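Local coordinates for protein beta-glucanase (Podospora anserina, PDB 4LE4) that probably hydrolyses beta-glucan chains as a family GH131 glycoside hydrolase, and is captured here with cellotriose, at residues A[77-91]-A[200-213]. Numbering follows the deposited sequence.
Sequences MRRTELIPQTTAAIN and SNGADWHVGVLELP
Glu81 OE1 takes two donors: His206 ND1 reaches it from across the contact at 2.5 Å, on the anti side of the carboxylate, and Arg79 NH2 comes to its syn lone pair. Arg79 also gives its NE to Glu81 OE2, at 2.6 Å and almost straight (172°), a side-on salt bridge, so three N-H groups hold the two oxygens and fix the carboxylate's rotation. Leu210 CD1 lies over one face of the Arg79 guanidinium, and Ile83 CD1 makes a CH-pi contact over the face of the His206 ring, whose NE2 goes on to Glu121. In this sheet of the concanavalin-type beta-sandwich, strand 78-84 pairs antiparallel with 209-211 (177°); past the corner at Gly208, whose CA lies 4.2 Å from Glu81 CA, Leu82 pairs with Val207. On the face opposite Arg79 and Leu210, Arg78 NH1 forms a salt bridge with Glu211 OE1, doubtful in detail, and also bonds Ser220 O. At the end of strand 78-84, Pro84 CG meets the edge of the Trp205 ring at CE3 (3.9 Å). Farther along, Asn91 CG sits between its backbone N and carbonyl carbon (chi1 66°), bringing ND2 to Ser200 O (2.6 Å) from above the carbonyl plane.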
ATOM      1  N   MET A  77     -10.311 -14.505   3.835  1.00 14.53           N
ATOM      2  CA  MET A  77      -9.005 -13.830   3.709  1.00 15.72           C
ATOM      3  C   MET A  77      -9.040 -12.699   4.769  1.00 11.63           C
ATOM      4  O   MET A  77     -10.106 -12.116   4.997  1.00 11.93           O
ATOM      5  CB  MET A  77      -8.834 -13.114   2.341  1.00 16.71           C
ATOM      6  CG  MET A  77      -9.121 -13.902   1.082  1.00 25.47           C
ATOM      7  SD  MET A  77     -10.791 -13.663   0.411  1.00 31.90           S
ATOM      8  CE  MET A  77     -10.665 -12.195  -0.478  1.00 30.75           C
ATOM      9  N   ARG A  78      -7.914 -12.392   5.407  1.00 12.43           N
ATOM     10  CA  ARG A  78      -7.870 -11.270   6.381  1.00 12.41           C
ATOM     11  C   ARG A  78      -7.577  -9.991   5.589  1.00 11.60           C
ATOM     12  O   ARG A  78      -6.745  -9.997   4.682  1.00 11.96           O
ATOM     13  CB  ARG A  78      -6.735 -11.414   7.395  1.00 13.69           C
ATOM     14  CG  ARG A  78      -6.683 -12.721   8.115  1.00 19.47           C
ATOM     15  CD  ARG A  78      -5.226 -12.981   8.582  1.00 21.56           C
ATOM     16  NE  ARG A  78      -5.160 -12.460   9.907  1.00 19.05           N
ATOM     17  CZ  ARG A  78      -4.117 -12.413  10.721  1.00 16.12           C
ATOM     18  NH1 ARG A  78      -2.890 -12.851  10.396  1.00 15.61           N
ATOM     19  NH2 ARG A  78      -4.361 -11.961  11.937  1.00 16.57           N
ATOM     20  N   ARG A  79      -8.235  -8.892   5.948  1.00 11.76           N
ATOM     21  CA  ARG A  79      -8.036  -7.624   5.236  1.00  9.55           C
ATOM     22  C   ARG A  79      -8.218  -6.400   6.118  1.00  8.63           C
ATOM     23  O   ARG A  79      -9.094  -6.369   6.945  1.00  8.61           O
ATOM     24  CB  ARG A  79      -9.070  -7.469   4.097  1.00 10.35           C
ATOM     25  CG  ARG A  79      -9.131  -8.619   3.104  1.00 14.37           C
ATOM     26  CD  ARG A  79     -10.337  -8.481   2.205  1.00 13.40           C
ATOM     27  NE  ARG A  79     -10.098  -7.488   1.173  1.00 14.53           N
ATOM     28  CZ  ARG A  79     -10.856  -7.358   0.087  1.00 14.35           C
ATOM     29  NH1 ARG A  79     -11.903  -8.162  -0.095  1.00 13.21           N
ATOM     30  NH2 ARG A  79     -10.563  -6.425  -0.805  1.00 11.32           N
ATOM     31  N   THR A  80      -7.396  -5.386   5.871  1.00  9.49           N
ATOM     32  CA  THR A  80      -7.515  -4.077   6.514  1.00  7.64           C
ATOM     33  C   THR A  80      -7.055  -3.186   5.361  1.00  7.15           C
ATOM     34  O   THR A  80      -5.860  -3.160   5.015  1.00  7.19           O
ATOM     35  CB  THR A  80      -6.576  -3.863   7.715  1.00  9.83           C
ATOM     36  OG1 THR A  80      -6.935  -4.748   8.783  1.00 10.79           O
ATOM     37  CG2 THR A  80      -6.711  -2.436   8.207  1.00 10.68           C
ATOM     38  N   GLU A  81      -8.005  -2.491   4.758  1.00  7.46           N
ATOM     39  CA  GLU A  81      -7.682  -1.661   3.592  1.00  9.03           C
ATOM     40  C   GLU A  81      -8.405  -0.322   3.618  1.00  9.43           C
ATOM     41  O   GLU A  81      -9.522  -0.238   4.107  1.00 11.91           O
ATOM     42  CB  GLU A  81      -8.086  -2.434   2.304  1.00 11.15           C
ATOM     43  CG  GLU A  81      -7.346  -3.754   2.136  1.00 15.11           C
ATOM     44  CD  GLU A  81      -8.149  -4.796   1.349  1.00 13.67           C
ATOM     45  OE1 GLU A  81      -8.966  -4.395   0.472  1.00 16.72           O
ATOM     46  OE2 GLU A  81      -7.964  -6.008   1.611  1.00 15.51           O
ATOM     47  N   LEU A  82      -7.740   0.709   3.079  1.00 11.46           N
ATOM     48  CA  LEU A  82      -8.258   2.057   2.950  1.00  9.89           C
ATOM     49  C   LEU A  82      -8.283   2.312   1.439  1.00 10.36           C
ATOM     50  O   LEU A  82      -7.392   1.863   0.727  1.00 11.67           O
ATOM     51  CB  LEU A  82      -7.293   3.091   3.585  1.00  9.35           C
ATOM     52  CG  LEU A  82      -6.908   2.790   5.039  1.00 11.03           C
ATOM     53  CD1 LEU A  82      -5.916   3.807   5.538  1.00 13.39           C
ATOM     54  CD2 LEU A  82      -8.171   2.788   5.870  1.00 13.40           C
ATOM     55  N   ILE A  83      -9.297   3.016   0.966  1.00  9.60           N
ATOM     56  CA  ILE A  83      -9.398   3.341  -0.453  1.00 10.40           C
ATOM     57  C   ILE A  83      -9.454   4.870  -0.574  1.00 10.60           C
ATOM     58  O   ILE A  83     -10.129   5.534   0.210  1.00  8.79           O
ATOM     59  CB  ILE A  83     -10.687   2.701  -1.066  1.00 11.37           C
ATOM     60  CG1 ILE A  83     -10.534   1.172  -1.067  1.00 14.29           C
ATOM     61  CG2 ILE A  83     -10.881   3.095  -2.559  1.00 10.07           C
ATOM     62  CD1 ILE A  83     -11.810   0.470  -1.403  1.00 13.15           C
ATOM     63  N   PRO A  84      -8.717   5.449  -1.546  1.00  9.82           N
ATOM     64  CA  PRO A  84      -8.737   6.899  -1.716  1.00 11.60           C
ATOM     65  C   PRO A  84     -10.169   7.407  -1.946  1.00 12.27           C
ATOM     66  O   PRO A  84     -10.938   6.806  -2.717  1.00 11.01           O
ATOM     67  CB  PRO A  84      -7.867   7.127  -2.961  1.00 10.70           C
ATOM     68  CG  PRO A  84      -6.923   5.954  -2.935  1.00  9.21           C
ATOM     69  CD  PRO A  84      -7.854   4.814  -2.542  1.00  8.10           C
ATOM     70  N   GLN A  85     -10.514   8.497  -1.252  1.00 12.35           N
ATOM     71  CA  GLN A  85     -11.827   9.151  -1.404  1.00 13.13           C
ATOM     72  C   GLN A  85     -11.427  10.409  -2.167  1.00 13.76           C
ATOM     73  O   GLN A  85     -10.799  11.296  -1.589  1.00 14.76           O
ATOM     74  CB  GLN A  85     -12.429   9.559  -0.057  1.00 16.03           C
ATOM     75  CG  GLN A  85     -13.715  10.388  -0.202  1.00 15.74           C
ATOM     76  CD  GLN A  85     -14.754   9.639  -0.996  1.00 16.47           C
ATOM     77  OE1 GLN A  85     -15.228   8.578  -0.570  1.00 14.60           O
ATOM     78  NE2 GLN A  85     -15.110  10.169  -2.177  1.00 17.42           N
ATOM     79  N   THR A  86     -11.769  10.454  -3.447  1.00 14.36           N
ATOM     80  CA  THR A  86     -11.384  11.568  -4.319  1.00 17.90           C
ATOM     81  C   THR A  86     -12.265  11.686  -5.580  1.00 18.64           C
ATOM     82  O   THR A  86     -12.916  10.730  -6.018  1.00 17.75           O
ATOM     83  CB  THR A  86      -9.896  11.389  -4.776  1.00 19.22           C
ATOM     84  OG1 THR A  86      -9.500  12.447  -5.652  1.00 19.05           O
ATOM     85  CG2 THR A  86      -9.724  10.070  -5.525  1.00 20.84           C
ATOM     86  N   THR A  87     -12.260  12.888  -6.153  1.00 21.33           N
ATOM     87  CA  THR A  87     -12.975  13.167  -7.384  1.00 22.80           C
ATOM     88  C   THR A  87     -11.918  13.414  -8.467  1.00 23.21           C
ATOM     89  O   THR A  87     -12.241  13.633  -9.625  1.00 23.93           O
ATOM     90  CB  THR A  87     -13.860  14.442  -7.264  1.00 24.39           C
ATOM     91  OG1 THR A  87     -13.024  15.570  -6.985  1.00 23.57           O
ATOM     92  CG2 THR A  87     -14.874  14.291  -6.139  1.00 24.66           C
ATOM     93  N   ALA A  88     -10.645  13.386  -8.088  1.00 22.33           N
ATOM     94  CA  ALA A  88      -9.579  13.617  -9.051  1.00 21.34           C
ATOM     95  C   ALA A  88      -9.495  12.448 -10.035  1.00 21.37           C
ATOM     96  O   ALA A  88      -9.841  11.321  -9.688  1.00 22.65           O
ATOM     97  CB  ALA A  88      -8.246  13.808  -8.312  1.00 20.77           C
ATOM     98  N   ALA A  89      -9.034  12.723 -11.250  1.00 20.17           N
ATOM     99  CA  ALA A  89      -8.907  11.710 -12.301  1.00 21.98           C
ATOM    100  C   ALA A  89      -7.636  10.854 -12.113  1.00 22.14           C
ATOM    101  O   ALA A  89      -6.703  10.884 -12.926  1.00 23.61           O
ATOM    102  CB  ALA A  89      -8.881  12.393 -13.685  1.00 22.96           C
ATOM    103  N   ILE A  90      -7.613  10.086 -11.034  1.00 20.25           N
ATOM    104  CA  ILE A  90      -6.460   9.256 -10.740  1.00 18.33           C
ATOM    105  C   ILE A  90      -6.355   7.984 -11.563  1.00 17.44           C
ATOM    106  O   ILE A  90      -5.368   7.258 -11.437  1.00 17.52           O
ATOM    107  CB  ILE A  90      -6.452   8.900  -9.256  1.00 16.29           C
ATOM    108  CG1 ILE A  90      -7.705   8.099  -8.917  1.00 16.06           C
ATOM    109  CG2 ILE A  90      -6.413  10.191  -8.415  1.00 17.68           C
ATOM    110  CD1 ILE A  90      -7.608   7.418  -7.553  1.00 11.28           C
ATOM    111  N   ASN A  91      -7.350   7.712 -12.411  1.00 17.60           N
ATOM    112  CA  ASN A  91      -7.343   6.511 -13.248  1.00 15.74           C
ATOM    113  C   ASN A  91      -7.403   6.817 -14.737  1.00 17.48           C
ATOM    114  O   ASN A  91      -7.907   6.015 -15.531  1.00 17.00           O
ATOM    115  CB  ASN A  91      -8.506   5.586 -12.883  1.00 18.28           C
ATOM    116  CG  ASN A  91      -9.871   6.199 -13.189  1.00 20.94           C
ATOM    117  OD1 ASN A  91     -10.066   7.413 -13.081  1.00 19.34           O
ATOM    118  ND2 ASN A  91     -10.826   5.348 -13.556  1.00 22.48           N
ATOM    119  N   SER A 200      -9.802   0.465 -14.324  1.00 35.85           N
ATOM    120  CA  SER A 200     -10.059   0.955 -12.977  1.00 36.31           C
ATOM    121  C   SER A 200     -11.097   2.042 -13.015  1.00 37.31           C
ATOM    122  O   SER A 200     -11.188   2.768 -13.999  1.00 37.48           O
ATOM    123  CB  SER A 200      -8.765   1.515 -12.377  1.00 36.44           C
ATOM    124  OG  SER A 200      -9.000   2.211 -11.162  1.00 35.27           O
ATOM    125  N   ASN A 201     -11.881   2.150 -11.943  1.00 38.19           N
ATOM    126  CA  ASN A 201     -12.897   3.206 -11.838  1.00 38.10           C
ATOM    127  C   ASN A 201     -12.343   4.360 -11.004  1.00 37.04           C
ATOM    128  O   ASN A 201     -13.025   5.364 -10.812  1.00 38.07           O
ATOM    129  CB  ASN A 201     -14.120   2.738 -11.094  1.00 38.60           C
ATOM    130  CG  ASN A 201     -13.979   2.967  -9.603  1.00 40.23           C
ATOM    131  OD1 ASN A 201     -14.639   3.832  -9.027  1.00 41.53           O
ATOM    132  ND2 ASN A 201     -13.083   2.218  -8.981  1.00 37.58           N
ATOM    133  N   GLY A 202     -11.141   4.205 -10.462  1.00 35.99           N
ATOM    134  CA  GLY A 202     -10.574   5.280  -9.656  1.00 34.01           C
ATOM    135  C   GLY A 202     -10.933   5.191  -8.185  1.00 33.48           C
ATOM    136  O   GLY A 202     -10.388   5.932  -7.379  1.00 36.46           O
ATOM    137  N   ALA A 203     -11.873   4.314  -7.833  1.00 31.89           N
ATOM    138  CA  ALA A 203     -12.264   4.111  -6.440  1.00 26.73           C
ATOM    139  C   ALA A 203     -12.001   2.639  -6.210  1.00 23.94           C
ATOM    140  O   ALA A 203     -12.891   1.894  -5.821  1.00 25.37           O
ATOM    141  CB  ALA A 203     -13.727   4.408  -6.243  1.00 27.80           C
ATOM    142  N   ASP A 204     -10.777   2.216  -6.461  1.00 19.06           N
ATOM    143  CA  ASP A 204     -10.472   0.813  -6.286  1.00 18.74           C
ATOM    144  C   ASP A 204      -9.008   0.486  -6.035  1.00 14.40           C
ATOM    145  O   ASP A 204      -8.554  -0.610  -6.360  1.00 13.60           O
ATOM    146  CB  ASP A 204     -10.954   0.046  -7.498  1.00 21.02           C
ATOM    147  CG  ASP A 204     -10.291   0.514  -8.763  1.00 21.22           C
ATOM    148  OD1 ASP A 204      -9.504   1.475  -8.706  1.00 22.86           O
ATOM    149  OD2 ASP A 204     -10.558  -0.076  -9.832  1.00 27.53           O
ATOM    150  N   TRP A 205      -8.268   1.436  -5.480  1.00 10.22           N
ATOM    151  CA  TRP A 205      -6.886   1.151  -5.132  1.00  9.22           C
ATOM    152  C   TRP A 205      -6.962   0.881  -3.633  1.00  8.85           C
ATOM    153  O   TRP A 205      -7.378   1.746  -2.851  1.00  8.03           O
ATOM    154  CB  TRP A 205      -5.968   2.333  -5.393  1.00  8.41           C
ATOM    155  CG  TRP A 205      -4.542   1.989  -5.100  1.00  9.02           C
ATOM    156  CD1 TRP A 205      -3.900   0.803  -5.367  1.00  8.22           C
ATOM    157  CD2 TRP A 205      -3.565   2.842  -4.504  1.00  9.15           C
ATOM    158  NE1 TRP A 205      -2.579   0.870  -4.976  1.00  5.57           N
ATOM    159  CE2 TRP A 205      -2.349   2.110  -4.438  1.00  7.84           C
ATOM    160  CE3 TRP A 205      -3.590   4.159  -4.017  1.00 11.10           C
ATOM    161  CZ2 TRP A 205      -1.187   2.644  -3.907  1.00  7.80           C
ATOM    162  CZ3 TRP A 205      -2.415   4.691  -3.493  1.00  8.25           C
ATOM    163  CH2 TRP A 205      -1.238   3.935  -3.443  1.00  9.42           C
ATOM    164  N   HIS A 206      -6.517  -0.302  -3.240  1.00  9.87           N
ATOM    165  CA  HIS A 206      -6.599  -0.732  -1.853  1.00 11.05           C
ATOM    166  C   HIS A 206      -5.286  -0.542  -1.127  1.00 10.00           C
ATOM    167  O   HIS A 206      -4.358  -1.317  -1.289  1.00  9.07           O
ATOM    168  CB  HIS A 206      -7.029  -2.203  -1.795  1.00 10.16           C
ATOM    169  CG  HIS A 206      -8.403  -2.446  -2.329  1.00 13.43           C
ATOM    170  ND1 HIS A 206      -9.405  -3.008  -1.570  1.00 13.90           N
ATOM    171  CD2 HIS A 206      -8.947  -2.194  -3.545  1.00 15.66           C
ATOM    172  CE1 HIS A 206     -10.512  -3.087  -2.293  1.00 16.04           C
ATOM    173  NE2 HIS A 206     -10.260  -2.597  -3.495  1.00 16.26           N
ATOM    174  N   VAL A 207      -5.221   0.527  -0.351  1.00  9.01           N
ATOM    175  CA  VAL A 207      -4.043   0.872   0.438  1.00  8.99           C
ATOM    176  C   VAL A 207      -4.193   0.077   1.702  1.00 10.41           C
ATOM    177  O   VAL A 207      -4.976   0.416   2.605  1.00 12.31           O
ATOM    178  CB  VAL A 207      -4.014   2.370   0.770  1.00  8.99           C
ATOM    179  CG1 VAL A 207      -2.796   2.709   1.680  1.00 10.96           C
ATOM    180  CG2 VAL A 207      -3.967   3.147  -0.528  1.00 10.42           C
ATOM    181  N   GLY A 208      -3.419  -0.989   1.774  1.00  9.63           N
ATOM    182  CA  GLY A 208      -3.535  -1.861   2.913  1.00  7.54           C
ATOM    183  C   GLY A 208      -3.096  -3.242   2.514  1.00  9.16           C
ATOM    184  O   GLY A 208      -2.368  -3.398   1.532  1.00 10.91           O
ATOM    185  N   VAL A 209      -3.578  -4.243   3.245  1.00  9.90           N
ATOM    186  CA  VAL A 209      -3.147  -5.621   3.071  1.00  9.17           C
ATOM    187  C   VAL A 209      -4.253  -6.651   3.122  1.00  9.92           C
ATOM    188  O   VAL A 209      -5.175  -6.574   3.923  1.00  9.18           O
ATOM    189  CB  VAL A 209      -2.138  -6.025   4.205  1.00 10.02           C
ATOM    190  CG1 VAL A 209      -1.509  -7.431   3.882  1.00 12.57           C
ATOM    191  CG2 VAL A 209      -1.058  -4.969   4.385  1.00 13.07           C
ATOM    192  N   LEU A 210      -4.114  -7.649   2.259  1.00 10.24           N
ATOM    193  CA  LEU A 210      -5.032  -8.771   2.188  1.00 10.67           C
ATOM    194  C   LEU A 210      -4.125  -9.994   2.384  1.00  8.44           C
ATOM    195  O   LEU A 210      -3.064 -10.072   1.783  1.00 10.22           O
ATOM    196  CB  LEU A 210      -5.721  -8.803   0.811  1.00  9.72           C
ATOM    197  CG  LEU A 210      -6.773  -9.868   0.477  1.00 12.38           C
ATOM    198  CD1 LEU A 210      -7.589  -9.458  -0.724  1.00 13.62           C
ATOM    199  CD2 LEU A 210      -6.057 -11.167   0.183  1.00 11.99           C
ATOM    200  N   GLU A 211      -4.516 -10.926   3.258  1.00  7.74           N
ATOM    201  CA  GLU A 211      -3.695 -12.119   3.476  1.00 10.40           C
ATOM    202  C   GLU A 211      -4.543 -13.369   3.238  1.00 11.51           C
ATOM    203  O   GLU A 211      -5.607 -13.524   3.833  1.00 12.47           O
ATOM    204  CB  GLU A 211      -3.152 -12.166   4.915  1.00 10.84           C
ATOM    205  CG  GLU A 211      -2.322 -13.428   5.268  1.00  8.70           C
ATOM    206  CD  GLU A 211      -1.817 -13.428   6.717  1.00 10.32           C
ATOM    207  OE1 GLU A 211      -2.572 -13.039   7.623  1.00 13.30           O
ATOM    208  OE2 GLU A 211      -0.660 -13.805   6.953  1.00 10.04           O
ATOM    209  N   LEU A 212      -4.081 -14.262   2.373  1.00 13.50           N
ATOM    210  CA  LEU A 212      -4.844 -15.485   2.109  1.00 12.35           C
ATOM    211  C   LEU A 212      -4.604 -16.525   3.191  1.00 13.00           C
ATOM    212  O   LEU A 212      -3.557 -16.537   3.819  1.00 14.67           O
ATOM    213  CB  LEU A 212      -4.427 -16.107   0.777  1.00 15.42           C
ATOM    214  CG  LEU A 212      -4.643 -15.336  -0.532  1.00 16.91           C
ATOM    215  CD1 LEU A 212      -3.784 -14.094  -0.555  1.00 20.59           C
ATOM    216  CD2 LEU A 212      -4.236 -16.237  -1.708  1.00 19.77           C
ATOM    217  N   PRO A 213      -5.582 -17.402   3.440  1.00 13.17           N
ATOM    218  CA  PRO A 213      -5.372 -18.437   4.457  1.00 13.31           C
ATOM    219  C   PRO A 213      -4.504 -19.522   3.812  1.00 14.62           C
ATOM    220  O   PRO A 213      -4.340 -19.549   2.591  1.00 14.34           O
ATOM    221  CB  PRO A 213      -6.780 -18.954   4.722  1.00 12.81           C
ATOM    222  CG  PRO A 213      -7.403 -18.892   3.347  1.00 14.34           C
ATOM    223  CD  PRO A 213      -6.926 -17.512   2.833  1.00 13.05           C
TER
HETATM  224  O   HOH W   1      -9.021   3.610 -16.576  1.00 31.75           O